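Local coordinates for protein phosphate transporter (Thermotoga maritima MSB8, PDB 6L85) that probably imports phosphate across the membrane, coupled to sodium ions, as a bacterial relative of the human SLC20 carriers, at residues T2-A7 and A268-A273; L10-A15 and L289-I294; R222-E227 and E236-R241. One frame throughout, in Å; residues are numbered along the deposited sequence.

Contacts 1 and 2 share helix 2-32: residues 2-7 meet helix 260-275, and residues 10-15, about two turns further on, meet helix 286-302, the next helix after it. The centres of contacts 1 and 2 lie about 13 Å apart on the same side of the chain's centre, and along the chain their segments alternate. Contact 3, between the C-terminal part of helix 199-224 and helix 231-258, falls between the two halves of both other contacts in sequence. The centres of contacts 1 and 3 are about 50 Å apart, on opposite sides of the chain's centre; the centres of contacts 2 and 3 are about 38 Å apart. Helix 2-32 (Asn21, Asp22, Thr29) and helix 231-258 (Gln243, Ser247, Asn257, Asp258) both carry sodium ligands.

Contact 1 of 3, residues T2-A7 and A268-A273; sequences TILIIA and AVMIVA
The helical segments 2-7 and 268-273 run almost exactly antiparallel, at 170°, with their axes 10.1 Å apart. Ile3 and Ala7 point toward helix 260-275, whereas Leu4 reaches it only with its end; together they meet Val269, Met270 and Ala273. Val269, buried like Ala7, carries the middle. Anti to the backbone N (chi1 176°), Val269 CG1 reaches between successive turns of helix 2-32, lying 3.9 Å from Ala7 CB and 4.0 Å from Ile3 CG1. The branch of Ile3 that does the touching is likewise anti to its backbone N, and the two side chains cross obliquely. This is an antiparallel helix pair of an all-helical membrane transporter, joining the start of helix 2-32 to helix 260-275, partners that are more than 250 residues apart in sequence. Leu4 leaves its helix at an angle to the partner; its CG sits beside the backbone N (chi1 -71°) and the CD2 branch then swings across. Leu4 CD2 lies 4.1 Å from the CB of Ala273, which is on the surface, and touches more loosely the backbone CA and the CG of Met270. Helix 76-99 packs alongside the pair, with Leu84 against Ile3 and Ala83 against Val269, while Pro285 touches Met270.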
loop_
_atom_site.group_PDB
_atom_site.type_symbol
_atom_site.label_atom_id
_atom_site.label_comp_id
_atom_site.label_asym_id
_atom_site.label_seq_id
_atom_site.Cartn_x
_atom_site.Cartn_y
_atom_site.Cartn_z
ATOM N N THR B 2 -0.307 1.326 -35.468
ATOM C CA THR B 2 -1.653 1.892 -35.495
ATOM C C THR B 2 -2.629 0.995 -34.735
ATOM O O THR B 2 -3.490 1.485 -33.988
ATOM C CB THR B 2 -2.126 2.106 -36.939
ATOM O OG1 THR B 2 -1.290 3.077 -37.580
ATOM C CG2 THR B 2 -3.553 2.639 -36.959
ATOM N N ILE B 3 -2.500 -0.327 -34.898
ATOM C CA ILE B 3 -3.375 -1.230 -34.154
ATOM C C ILE B 3 -3.139 -1.093 -32.653
ATOM O O ILE B 3 -4.085 -1.186 -31.864
ATOM C CB ILE B 3 -3.217 -2.692 -34.636
ATOM C CG1 ILE B 3 -4.306 -3.565 -34.012
ATOM C CG2 ILE B 3 -1.890 -3.268 -34.216
ATOM C CD1 ILE B 3 -5.620 -3.485 -34.724
ATOM N N LEU B 4 -1.895 -0.831 -32.232
ATOM C CA LEU B 4 -1.628 -0.622 -30.809
ATOM C C LEU B 4 -2.299 0.648 -30.300
ATOM O O LEU B 4 -2.846 0.668 -29.191
ATOM C CB LEU B 4 -0.125 -0.573 -30.558
ATOM C CG LEU B 4 0.562 -1.934 -30.711
ATOM C CD1 LEU B 4 1.993 -1.930 -30.165
ATOM C CD2 LEU B 4 -0.280 -2.988 -30.025
ATOM N N ILE B 5 -2.294 1.706 -31.111
ATOM C CA ILE B 5 -2.929 2.958 -30.720
ATOM C C ILE B 5 -4.432 2.776 -30.591
ATOM O O ILE B 5 -5.057 3.269 -29.637
ATOM C CB ILE B 5 -2.585 4.060 -31.737
ATOM C CG1 ILE B 5 -1.102 4.416 -31.633
ATOM C CG2 ILE B 5 -3.485 5.281 -31.537
ATOM C CD1 ILE B 5 -0.485 4.879 -32.946
ATOM N N ILE B 6 -5.039 2.086 -31.563
ATOM C CA ILE B 6 -6.478 1.844 -31.511
ATOM C C ILE B 6 -6.824 0.978 -30.307
ATOM O O ILE B 6 -7.825 1.215 -29.627
ATOM C CB ILE B 6 -6.961 1.221 -32.836
ATOM C CG1 ILE B 6 -6.957 2.285 -33.942
ATOM C CG2 ILE B 6 -8.352 0.627 -32.703
ATOM C CD1 ILE B 6 -7.046 1.704 -35.343
ATOM N N ALA B 7 -5.997 -0.031 -30.018
ATOM C CA ALA B 7 -6.203 -0.845 -28.828
ATOM C C ALA B 7 -6.113 -0.004 -27.563
ATOM O O ALA B 7 -6.912 -0.180 -26.638
ATOM C CB ALA B 7 -5.179 -1.981 -28.779
ATOM N N ALA B 268 -4.466 -9.268 -25.403
ATOM C CA ALA B 268 -4.501 -10.181 -26.538
ATOM C C ALA B 268 -3.996 -9.477 -27.792
ATOM O O ALA B 268 -3.225 -10.055 -28.579
ATOM C CB ALA B 268 -5.912 -10.745 -26.735
ATOM N N VAL B 269 -4.393 -8.214 -27.974
ATOM C CA VAL B 269 -3.894 -7.459 -29.131
ATOM C C VAL B 269 -2.379 -7.254 -29.046
ATOM O O VAL B 269 -1.654 -7.431 -30.038
ATOM C CB VAL B 269 -4.631 -6.119 -29.261
ATOM C CG1 VAL B 269 -4.035 -5.311 -30.383
ATOM C CG2 VAL B 269 -6.139 -6.362 -29.489
ATOM N N MET B 270 -1.879 -6.874 -27.862
ATOM C CA MET B 270 -0.438 -6.693 -27.685
ATOM C C MET B 270 0.324 -7.995 -27.930
ATOM O O MET B 270 1.396 -7.988 -28.538
ATOM C CB MET B 270 -0.137 -6.161 -26.283
ATOM C CG MET B 270 -0.736 -4.765 -26.027
ATOM S SD MET B 270 -0.456 -4.215 -24.336
ATOM C CE MET B 270 1.347 -4.170 -24.370
ATOM N N ILE B 271 -0.195 -9.115 -27.428
ATOM C CA ILE B 271 0.496 -10.384 -27.575
ATOM C C ILE B 271 0.549 -10.778 -29.040
ATOM O O ILE B 271 1.581 -11.258 -29.517
ATOM C CB ILE B 271 -0.165 -11.471 -26.709
ATOM C CG1 ILE B 271 0.100 -11.215 -25.227
ATOM C CG2 ILE B 271 0.392 -12.829 -27.046
ATOM C CD1 ILE B 271 -0.842 -11.990 -24.304
ATOM N N VAL B 272 -0.535 -10.550 -29.793
ATOM C CA VAL B 272 -0.480 -10.907 -31.211
ATOM C C VAL B 272 0.495 -9.987 -31.959
ATOM O O VAL B 272 1.348 -10.464 -32.725
ATOM C CB VAL B 272 -1.892 -10.921 -31.839
ATOM C CG1 VAL B 272 -1.822 -11.130 -33.357
ATOM C CG2 VAL B 272 -2.736 -12.054 -31.244
ATOM N N ALA B 273 0.425 -8.665 -31.719
ATOM C CA ALA B 273 1.358 -7.743 -32.380
ATOM C C ALA B 273 2.813 -8.048 -32.040
ATOM O O ALA B 273 3.702 -7.861 -32.878
ATOM C CB ALA B 273 1.053 -6.290 -32.002
#

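Contact 2 of 3, residues L10-A15 and L289-I294; sequences LGFIMA and LLLGGI
Gly11 O accepts one bond among the residues of this contact, from Ala15 N at 2.9 Å, the ordinary helix bond; four residues on, Ala15 falls on the same face of helix 2-32 as Gly11. That face meets helix 286-302 inside the helical body of the transporter, in a close crossing where Gly11, Ala15 and Gly292 bring the backbones together, flanked by Leu291 and Phe12. The segment axes come within 8.2 Å and cross at -42°. The backbones are nearest where Ala15 CA lies 5.2 Å from Gly292 CA. Gly11 presents bare backbone, and Leu291 lays its CD2 loosely over it; a CB on Gly11 would stand only 3.4 Å from Leu291 CD2. Leu291 has CG anti to its own backbone N (chi1 166°); it leaves its helix at an angle to helix 2-32, but the branched end turns toward it. The other methyl, Leu291 CD1, settles 3.9 Å from Phe12 CB and meets the Phe12 ring at the edge, near the ring plane, rather than over a face. The two side chains cross at about a right angle. Outward from here, Leu290 and Ile294 pack on Leu204 and Val212 of the second subunit, so helix 286-302 lies between helix 2-32 and the dimer partner. Helix 2-32 continues beyond this crossing to the sodium ligands Asn21, Asp22 and Thr29. At the tightest point, Ala15 CB presses on the backbone carbonyl of the other helix, 3.4 Å from Gly292 O.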
loop_
_atom_site.group_PDB
_atom_site.type_symbol
_atom_site.label_atom_id
_atom_site.label_comp_id
_atom_site.label_asym_id
_atom_site.label_seq_id
_atom_site.Cartn_x
_atom_site.Cartn_y
_atom_site.Cartn_z
ATOM N N LEU B 10 -9.384 2.111 -27.353
ATOM C CA LEU B 10 -10.567 1.308 -27.068
ATOM C C LEU B 10 -10.509 0.700 -25.668
ATOM O O LEU B 10 -11.520 0.675 -24.950
ATOM C CB LEU B 10 -10.710 0.227 -28.142
ATOM C CG LEU B 10 -11.141 0.760 -29.518
ATOM C CD1 LEU B 10 -11.199 -0.352 -30.579
ATOM C CD2 LEU B 10 -12.488 1.462 -29.392
ATOM N N GLY B 11 -9.337 0.205 -25.256
ATOM C CA GLY B 11 -9.195 -0.306 -23.905
ATOM C C GLY B 11 -9.381 0.788 -22.874
ATOM O O GLY B 11 -9.985 0.568 -21.818
ATOM N N PHE B 12 -8.924 2.000 -23.189
ATOM C CA PHE B 12 -9.145 3.100 -22.260
ATOM C C PHE B 12 -10.629 3.397 -22.121
ATOM O O PHE B 12 -11.124 3.614 -21.016
ATOM C CB PHE B 12 -8.394 4.352 -22.712
ATOM C CG PHE B 12 -8.617 5.500 -21.805
ATOM C CD1 PHE B 12 -7.813 5.677 -20.686
ATOM C CD2 PHE B 12 -9.680 6.362 -22.017
ATOM C CE1 PHE B 12 -8.052 6.720 -19.822
ATOM C CE2 PHE B 12 -9.925 7.400 -21.152
ATOM C CZ PHE B 12 -9.113 7.580 -20.051
ATOM N N ILE B 13 -11.351 3.442 -23.242
ATOM C CA ILE B 13 -12.785 3.733 -23.182
ATOM C C ILE B 13 -13.527 2.646 -22.399
ATOM O O ILE B 13 -14.395 2.933 -21.564
ATOM C CB ILE B 13 -13.334 3.900 -24.610
ATOM C CG1 ILE B 13 -12.737 5.163 -25.246
ATOM C CG2 ILE B 13 -14.861 3.913 -24.605
ATOM C CD1 ILE B 13 -13.185 5.384 -26.692
ATOM N N MET B 14 -13.196 1.383 -22.653
ATOM C CA MET B 14 -13.804 0.303 -21.892
ATOM C C MET B 14 -13.525 0.449 -20.394
ATOM O O MET B 14 -14.431 0.299 -19.566
ATOM C CB MET B 14 -13.291 -1.032 -22.420
ATOM C CG MET B 14 -13.786 -2.212 -21.664
ATOM S SD MET B 14 -15.526 -2.553 -22.014
ATOM C CE MET B 14 -15.844 -3.803 -20.786
ATOM N N ALA B 15 -12.260 0.726 -20.027
ATOM C CA ALA B 15 -11.893 0.865 -18.617
ATOM C C ALA B 15 -12.629 2.035 -17.968
ATOM O O ALA B 15 -13.131 1.927 -16.833
ATOM C CB ALA B 15 -10.372 1.040 -18.509
ATOM N N LEU B 289 -2.380 -3.667 -17.861
ATOM C CA LEU B 289 -2.997 -3.511 -16.547
ATOM C C LEU B 289 -2.977 -2.059 -16.096
ATOM O O LEU B 289 -3.914 -1.596 -15.432
ATOM C CB LEU B 289 -2.279 -4.379 -15.534
ATOM C CG LEU B 289 -2.422 -5.864 -15.769
ATOM C CD1 LEU B 289 -1.442 -6.594 -14.846
ATOM C CD2 LEU B 289 -3.872 -6.278 -15.487
ATOM N N LEU B 290 -1.909 -1.324 -16.456
ATOM C CA LEU B 290 -1.779 0.080 -16.070
ATOM C C LEU B 290 -2.792 0.938 -16.807
ATOM O O LEU B 290 -3.419 1.819 -16.208
ATOM C CB LEU B 290 -0.358 0.570 -16.362
ATOM C CG LEU B 290 0.750 0.383 -15.333
ATOM C CD1 LEU B 290 0.622 -0.891 -14.615
ATOM C CD2 LEU B 290 2.096 0.433 -16.050
ATOM N N LEU B 291 -2.972 0.678 -18.106
ATOM C CA LEU B 291 -3.989 1.377 -18.890
ATOM C C LEU B 291 -5.375 1.101 -18.334
ATOM O O LEU B 291 -6.176 2.028 -18.139
ATOM C CB LEU B 291 -3.902 0.942 -20.354
ATOM C CG LEU B 291 -5.041 1.277 -21.326
ATOM C CD1 LEU B 291 -5.040 2.737 -21.683
ATOM C CD2 LEU B 291 -4.947 0.422 -22.602
ATOM N N GLY B 292 -5.670 -0.171 -18.048
ATOM C CA GLY B 292 -6.963 -0.490 -17.462
ATOM C C GLY B 292 -7.178 0.196 -16.123
ATOM O O GLY B 292 -8.252 0.735 -15.858
ATOM N N GLY B 293 -6.150 0.201 -15.269
ATOM C CA GLY B 293 -6.289 0.843 -13.968
ATOM C C GLY B 293 -6.523 2.337 -14.081
ATOM O O GLY B 293 -7.435 2.877 -13.461
ATOM N N ILE B 294 -5.711 3.022 -14.903
ATOM C CA ILE B 294 -5.879 4.463 -15.088
ATOM C C ILE B 294 -7.264 4.769 -15.634
ATOM O O ILE B 294 -7.917 5.727 -15.199
ATOM C CB ILE B 294 -4.796 5.053 -16.022
ATOM C CG1 ILE B 294 -3.377 4.765 -15.536
ATOM C CG2 ILE B 294 -4.979 6.542 -16.132
ATOM C CD1 ILE B 294 -3.213 4.946 -14.121
#

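Contact 3 of 3, residues R222-E227 and E236-R241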
loop_
_atom_site.group_PDB
_atom_site.type_symbol
_atom_site.label_atom_id
_atom_site.label_comp_id
_atom_site.label_asym_id
_atom_site.label_seq_id
_atom_site.Cartn_x
_atom_site.Cartn_y
_atom_site.Cartn_z
ATOM N N ARG B 222 -11.249 2.189 20.162
ATOM C CA ARG B 222 -11.325 2.612 21.559
ATOM C C ARG B 222 -11.571 4.110 21.653
ATOM O O ARG B 222 -12.390 4.570 22.454
ATOM C CB ARG B 222 -10.039 2.270 22.304
ATOM C CG ARG B 222 -9.939 0.857 22.780
ATOM C CD ARG B 222 -8.569 0.637 23.402
ATOM N NE ARG B 222 -8.538 0.988 24.816
ATOM C CZ ARG B 222 -8.072 2.137 25.300
ATOM N NH1 ARG B 222 -7.594 3.072 24.483
ATOM N NH2 ARG B 222 -8.088 2.352 26.610
ATOM N N LYS B 223 -10.853 4.892 20.847
ATOM C CA LYS B 223 -11.110 6.328 20.829
ATOM C C LYS B 223 -12.542 6.632 20.381
ATOM O O LYS B 223 -13.295 7.321 21.079
ATOM C CB LYS B 223 -10.097 7.025 19.925
ATOM C CG LYS B 223 -10.059 8.515 20.074
ATOM C CD LYS B 223 -8.843 8.937 20.879
ATOM C CE LYS B 223 -9.107 10.234 21.610
ATOM N NZ LYS B 223 -8.105 10.393 22.700
ATOM N N LEU B 224 -12.935 6.113 19.213
ATOM C CA LEU B 224 -14.213 6.489 18.601
ATOM C C LEU B 224 -15.404 6.119 19.476
ATOM O O LEU B 224 -16.407 6.840 19.524
ATOM C CB LEU B 224 -14.343 5.801 17.245
ATOM C CG LEU B 224 -15.162 6.469 16.149
ATOM C CD1 LEU B 224 -15.074 7.971 16.274
ATOM C CD2 LEU B 224 -14.616 6.005 14.807
ATOM N N ILE B 225 -15.324 4.978 20.151
ATOM C CA ILE B 225 -16.441 4.444 20.902
ATOM C C ILE B 225 -16.829 5.344 22.067
ATOM O O ILE B 225 -17.923 5.188 22.619
ATOM C CB ILE B 225 -16.078 3.014 21.362
ATOM C CG1 ILE B 225 -17.326 2.157 21.542
ATOM C CG2 ILE B 225 -15.229 3.056 22.617
ATOM C CD1 ILE B 225 -18.225 2.136 20.340
ATOM N N ASN B 226 -15.970 6.307 22.421
ATOM C CA ASN B 226 -16.192 7.252 23.509
ATOM C C ASN B 226 -16.887 8.532 23.067
ATOM O O ASN B 226 -17.126 9.397 23.910
ATOM C CB ASN B 226 -14.860 7.639 24.166
ATOM C CG ASN B 226 -14.186 6.476 24.875
ATOM O OD1 ASN B 226 -14.844 5.517 25.287
ATOM N ND2 ASN B 226 -12.858 6.556 25.016
ATOM N N GLU B 227 -17.204 8.693 21.782
ATOM C CA GLU B 227 -17.804 9.945 21.327
ATOM C C GLU B 227 -19.308 10.015 21.562
ATOM O O GLU B 227 -19.869 11.117 21.559
ATOM C CB GLU B 227 -17.518 10.171 19.839
ATOM C CG GLU B 227 -16.047 10.336 19.508
ATOM C CD GLU B 227 -15.815 11.242 18.309
ATOM O OE1 GLU B 227 -16.481 12.300 18.215
ATOM O OE2 GLU B 227 -14.966 10.896 17.459
ATOM N N GLU B 236 -22.932 2.147 16.241
ATOM C CA GLU B 236 -23.188 2.479 14.846
ATOM C C GLU B 236 -22.260 3.574 14.358
ATOM O O GLU B 236 -21.907 3.591 13.177
ATOM C CB GLU B 236 -24.643 2.878 14.636
ATOM C CG GLU B 236 -25.563 1.661 14.679
ATOM C CD GLU B 236 -25.360 0.699 13.494
ATOM O OE1 GLU B 236 -25.252 1.180 12.343
ATOM O OE2 GLU B 236 -25.336 -0.536 13.714
ATOM N N ASN B 237 -21.841 4.479 15.245
ATOM C CA ASN B 237 -20.891 5.510 14.852
ATOM C C ASN B 237 -19.537 4.896 14.487
ATOM O O ASN B 237 -18.908 5.274 13.484
ATOM C CB ASN B 237 -20.763 6.510 15.997
ATOM C CG ASN B 237 -19.936 7.697 15.628
ATOM O OD1 ASN B 237 -20.285 8.444 14.707
ATOM N ND2 ASN B 237 -18.814 7.878 16.322
ATOM N N VAL B 238 -19.104 3.907 15.268
ATOM C CA VAL B 238 -17.864 3.204 14.961
ATOM C C VAL B 238 -17.986 2.429 13.645
ATOM O O VAL B 238 -17.080 2.466 12.800
ATOM C CB VAL B 238 -17.483 2.295 16.146
ATOM C CG1 VAL B 238 -16.371 1.375 15.769
ATOM C CG2 VAL B 238 -17.046 3.152 17.311
ATOM N N PHE B 239 -19.105 1.723 13.440
ATOM C CA PHE B 239 -19.305 1.059 12.156
ATOM C C PHE B 239 -19.349 2.061 11.015
ATOM O O PHE B 239 -18.898 1.757 9.905
ATOM C CB PHE B 239 -20.586 0.230 12.159
ATOM C CG PHE B 239 -20.399 -1.144 12.695
ATOM C CD1 PHE B 239 -19.672 -2.088 11.988
ATOM C CD2 PHE B 239 -20.929 -1.493 13.922
ATOM C CE1 PHE B 239 -19.500 -3.368 12.494
ATOM C CE2 PHE B 239 -20.763 -2.774 14.428
ATOM C CZ PHE B 239 -20.045 -3.708 13.719
ATOM N N LYS B 240 -19.878 3.260 11.270
ATOM C CA LYS B 240 -19.972 4.278 10.233
ATOM C C LYS B 240 -18.596 4.686 9.744
ATOM O O LYS B 240 -18.393 4.930 8.548
ATOM C CB LYS B 240 -20.708 5.499 10.767
ATOM C CG LYS B 240 -20.702 6.666 9.824
ATOM C CD LYS B 240 -21.302 7.882 10.481
ATOM C CE LYS B 240 -21.969 8.771 9.462
ATOM N NZ LYS B 240 -22.441 10.021 10.118
ATOM N N ARG B 241 -17.644 4.794 10.665
ATOM C CA ARG B 241 -16.299 5.123 10.217
ATOM C C ARG B 241 -15.597 3.914 9.594
ATOM O O ARG B 241 -14.904 4.059 8.582
ATOM C CB ARG B 241 -15.498 5.715 11.371
ATOM C CG ARG B 241 -16.058 7.079 11.848
ATOM C CD ARG B 241 -15.666 8.219 10.895
ATOM N NE ARG B 241 -14.259 8.137 10.495
ATOM C CZ ARG B 241 -13.678 8.943 9.603
ATOM N NH1 ARG B 241 -14.384 9.899 9.006
ATOM N NH2 ARG B 241 -12.389 8.791 9.300
#
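This is a mainly apolar contact at the start of a short connection joining two successive helices of the all-helical phosphate transporter, where helix 199-224 gives way to the link into helix 231-258. The chain leaves by a type I beta turn from Leu224 to Glu227, in which Glu227 N bonds to Leu224 O at 3.0 Å. Leu224 is the principal side chain. With CG anti to the backbone N (chi1 -151°), it points at helix 231-258 and spreads over three residues there. Leu224 CD1 rests 3.7 Å from Asn237 ND2, as a van der Waals neighbour of the amide nitrogen. Leu224 CD2 goes the other way, to lie 3.5 Å from Arg241 CG; these two side chains cross at about a right angle. The Arg241 chain is bent at chi2 and chi3, and it is its aliphatic base that meets the leucine. At the base of the side chain, Leu224 CB lies 3.8 Å from Val238 CG2. Helix 167-194 covers the buried side, with Ser171 on Ile225 and Ile175 on Val238. Further along, helix 231-258 supplies Gln243 and Ser247 to one sodium site and Asn257 and Asp258 to another. Ile225 adds a second grip on Val238: its CG1 is anti to the backbone N, the end of the chain swings toward the helix, and Ile225 CD1 sits 3.4 Å from Val238 CG2, a tight methyl-to-methyl approach.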